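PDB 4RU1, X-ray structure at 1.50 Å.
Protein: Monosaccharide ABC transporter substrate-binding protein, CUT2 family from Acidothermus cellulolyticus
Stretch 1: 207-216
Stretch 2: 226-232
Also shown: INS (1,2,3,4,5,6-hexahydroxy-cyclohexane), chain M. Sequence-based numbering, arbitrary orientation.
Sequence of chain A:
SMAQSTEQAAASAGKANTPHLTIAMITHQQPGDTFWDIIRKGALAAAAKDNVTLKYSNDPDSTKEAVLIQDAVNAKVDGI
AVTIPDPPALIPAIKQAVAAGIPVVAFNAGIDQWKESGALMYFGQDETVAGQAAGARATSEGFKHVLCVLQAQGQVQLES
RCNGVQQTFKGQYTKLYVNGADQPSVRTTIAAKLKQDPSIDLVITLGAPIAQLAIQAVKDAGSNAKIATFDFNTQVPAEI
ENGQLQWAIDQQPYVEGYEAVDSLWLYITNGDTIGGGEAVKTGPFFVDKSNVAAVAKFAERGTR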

# COMPACT_ATOMS: atom_id res chain seq x y z
N GLY A 207 4.27 -1.72 -6.53
CA GLY A 207 5.16 -1.56 -5.42
C GLY A 207 6.56 -1.31 -5.87
O GLY A 207 6.95 -1.74 -7.00
N ALA A 208 7.32 -0.68 -5.02
CA ALA A 208 8.71 -0.31 -5.36
C ALA A 208 9.66 -1.50 -5.61
O ALA A 208 10.48 -1.45 -6.51
N PRO A 209 9.53 -2.59 -4.84
CA PRO A 209 10.35 -3.75 -5.15
C PRO A 209 10.07 -4.30 -6.53
O PRO A 209 10.99 -4.69 -7.26
N ILE A 210 8.80 -4.29 -6.93
CA ILE A 210 8.42 -4.81 -8.28
C ILE A 210 8.93 -3.85 -9.36
O ILE A 210 9.39 -4.26 -10.46
N ALA A 211 8.88 -2.52 -9.10
CA ALA A 211 9.55 -1.56 -9.94
C ALA A 211 10.97 -1.93 -10.28
O ALA A 211 11.35 -1.84 -11.46
N GLN A 212 11.74 -2.37 -9.29
CA GLN A 212 13.14 -2.72 -9.54
C GLN A 212 13.27 -3.81 -10.54
O GLN A 212 14.09 -3.76 -11.44
N LEU A 213 12.41 -4.83 -10.42
CA LEU A 213 12.41 -5.99 -11.27
C LEU A 213 11.98 -5.61 -12.70
O LEU A 213 12.46 -6.15 -13.66
N ALA A 214 11.05 -4.67 -12.80
CA ALA A 214 10.57 -4.23 -14.07
C ALA A 214 11.65 -3.46 -14.86
O ALA A 214 11.79 -3.62 -16.08
N ILE A 215 12.43 -2.65 -14.14
CA ILE A 215 13.48 -1.86 -14.79
C ILE A 215 14.48 -2.88 -15.39
O ILE A 215 14.94 -2.71 -16.52
N GLN A 216 14.78 -3.93 -14.66
CA GLN A 216 15.70 -4.92 -15.13
C GLN A 216 15.12 -5.75 -16.28
O GLN A 216 15.81 -6.01 -17.33
N LYS A 226 8.81 2.38 -20.93
CA LYS A 226 9.17 3.07 -19.72
C LYS A 226 8.49 2.39 -18.51
O LYS A 226 7.66 1.56 -18.69
N ILE A 227 8.89 2.78 -17.30
CA ILE A 227 8.40 2.18 -16.04
C ILE A 227 7.97 3.37 -15.15
O ILE A 227 8.66 4.39 -15.08
N ALA A 228 6.87 3.17 -14.43
CA ALA A 228 6.35 4.06 -13.38
C ALA A 228 5.86 3.20 -12.26
O ALA A 228 5.58 1.99 -12.47
N THR A 229 5.81 3.72 -11.03
CA THR A 229 5.46 2.85 -9.90
C THR A 229 4.62 3.55 -8.87
O THR A 229 4.61 4.81 -8.73
N PHE A 230 3.94 2.72 -8.09
CA PHE A 230 3.46 3.14 -6.80
C PHE A 230 4.59 2.93 -5.80
O PHE A 230 5.28 1.85 -5.84
N ASP A 231 4.77 3.89 -4.86
CA ASP A 231 5.63 3.79 -3.65
C ASP A 231 7.08 4.09 -3.91
O ASP A 231 7.62 4.01 -5.01
N PHE A 232 7.76 4.33 -2.79
CA PHE A 232 9.20 4.48 -2.77
C PHE A 232 9.85 3.29 -2.10
O PHE A 232 9.25 2.69 -1.24

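Which side chains form the apolar part of the contact? The helix beginning at Ala208 runs nearly antiparallel to the strand 226-230, with 7.7 Å between their axes, and Ile227 is the residue most covered by the other stretch, with 76 Å² buried. It points toward the helix with chi1 in the m well and chi2 between wells at 94°. Its CG2 lies 4.1 Å from Ala214 CB, while its CD1 reaches 4.1 Å from Ile215 CG1 and 3.9 Å from Ile215 CA. Ile215, an m,t rotamer, sets off sideways, whereas Ala214 points toward the strand. Ala228, next along the strand, points away and takes no part.

How does Thr229 fit a hydroxyl against the helix? Its side chain points toward the helix in the t rotamer, and its OG1 sits 3.6 Å from Ala211 CB and 3.3 Å from Gly207 O. Neither approach is a hydrogen bond. The hydroxyl instead donates to its own neighbour, with OG1 of Thr229 2.8 Å from Phe230 O, so its proton is used within the strand while the oxygen packs beside the methyl of Ala211.

Which contacts are made between a side chain and backbone atoms? Gly207 occupies the N-cap position, and Ala208 CB, directed sideways, packs 3.5 Å from Phe232 C and 3.8 Å from Asp231 O. Phe230 (chi1 m) starts sideways, but its ring leads away from the helix; Phe232, also m, points away, so its backbone rather than its ring meets Ala208.

What links the stretches through polar groups? No direct hydrogen bond crosses between them; Ala208 N and Phe230 O are 3.4 Å apart, but at a poor angle. A water bridges instead, accepting from Ala208 N at 2.9 Å and donating to Asp231 OD2 at 2.7 Å. Asp231 points toward the helix with chi1 m, and the same OD2 accepts a 2.6 Å hydrogen bond from INS O1, tying ligand, water and helix start together.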

# COMPACT_ATOMS: atom_id res chain seq x y z
CB ALA A 208 9.27 0.63 -4.28
CB PRO A 209 10.03 -4.73 -4.05
CG PRO A 209 9.60 -3.87 -2.91
CD PRO A 209 8.84 -2.76 -3.55
CB ILE A 210 6.90 -4.96 -8.40
CG1 ILE A 210 6.31 -5.83 -7.28
CG2 ILE A 210 6.56 -5.59 -9.75
CD1 ILE A 210 7.01 -7.14 -7.09
CB ALA A 211 9.56 -0.18 -9.38
CB GLN A 212 13.88 -3.10 -8.25
CG GLN A 212 13.77 -2.14 -7.12
CD GLN A 212 14.14 -0.76 -7.56
OE1 GLN A 212 15.22 -0.60 -8.14
NE2 GLN A 212 13.28 0.28 -7.29
CB LEU A 213 11.44 -7.03 -10.68
CG LEU A 213 11.91 -7.53 -9.32
CD1 LEU A 213 10.81 -8.31 -8.57
CD2 LEU A 213 13.21 -8.39 -9.40
CB ALA A 214 9.33 -3.41 -13.94
CB ILE A 215 14.21 -0.97 -13.78
CG1 ILE A 215 13.27 0.15 -13.30
CG2 ILE A 215 15.52 -0.36 -14.36
CD1 ILE A 215 13.76 0.80 -12.03
CB GLN A 216 16.14 -5.86 -14.03
CG GLN A 216 17.03 -5.25 -12.97
CD GLN A 216 18.17 -4.43 -13.60
OE1 GLN A 216 18.25 -3.22 -13.42
NE2 GLN A 216 19.04 -5.10 -14.33
CB LYS A 226 8.75 4.54 -19.79
CG LYS A 226 9.18 5.27 -21.05
CD LYS A 226 10.65 5.39 -21.17
CE LYS A 226 10.98 5.82 -22.61
NZ LYS A 226 12.23 6.62 -22.67
CB ILE A 227 9.49 1.36 -15.31
CG1 ILE A 227 10.15 0.30 -16.22
CG2 ILE A 227 8.93 0.69 -14.08
CD1 ILE A 227 11.40 0.70 -16.90
CB ALA A 228 5.26 4.92 -13.91
CB THR A 229 6.73 2.32 -9.21
OG1 THR A 229 6.39 1.19 -8.38
CG2 THR A 229 7.47 3.37 -8.43
CB PHE A 230 2.22 2.32 -6.42
CG PHE A 230 0.99 2.67 -7.17
CD1 PHE A 230 0.81 2.33 -8.50
CD2 PHE A 230 -0.01 3.33 -6.54
CE1 PHE A 230 -0.33 2.69 -9.15
CE2 PHE A 230 -1.14 3.72 -7.19
CZ PHE A 230 -1.35 3.38 -8.49
CB ASP A 231 5.55 2.37 -3.00
CG ASP A 231 4.15 1.94 -2.64
OD1 ASP A 231 3.29 2.80 -2.31
OD2 ASP A 231 3.89 0.72 -2.64
CB PHE A 232 9.57 5.74 -1.94
CG PHE A 232 9.35 7.03 -2.67
CD1 PHE A 232 8.10 7.60 -2.78
CD2 PHE A 232 10.40 7.61 -3.34
CE1 PHE A 232 7.93 8.80 -3.47
CE2 PHE A 232 10.23 8.79 -4.08
CZ PHE A 232 8.99 9.37 -4.13
C1 INS M . 1.59 -1.25 -1.48
C2 INS M . 2.41 -2.42 -2.01
C3 INS M . 2.39 -3.55 -0.97
C4 INS M . 1.00 -3.92 -0.51
C5 INS M . 0.27 -2.74 0.05
C6 INS M . 0.21 -1.57 -0.90
O1 INS M . 1.50 -0.17 -2.43
O2 INS M . 1.70 -2.91 -3.16
O3 INS M . 3.01 -4.68 -1.62
O4 INS M . 1.05 -4.98 0.47
O5 INS M . -1.10 -3.05 0.38
O6 INS M . -0.39 -0.41 -0.27
O HOH W 1 6.14 -0.82 -2.34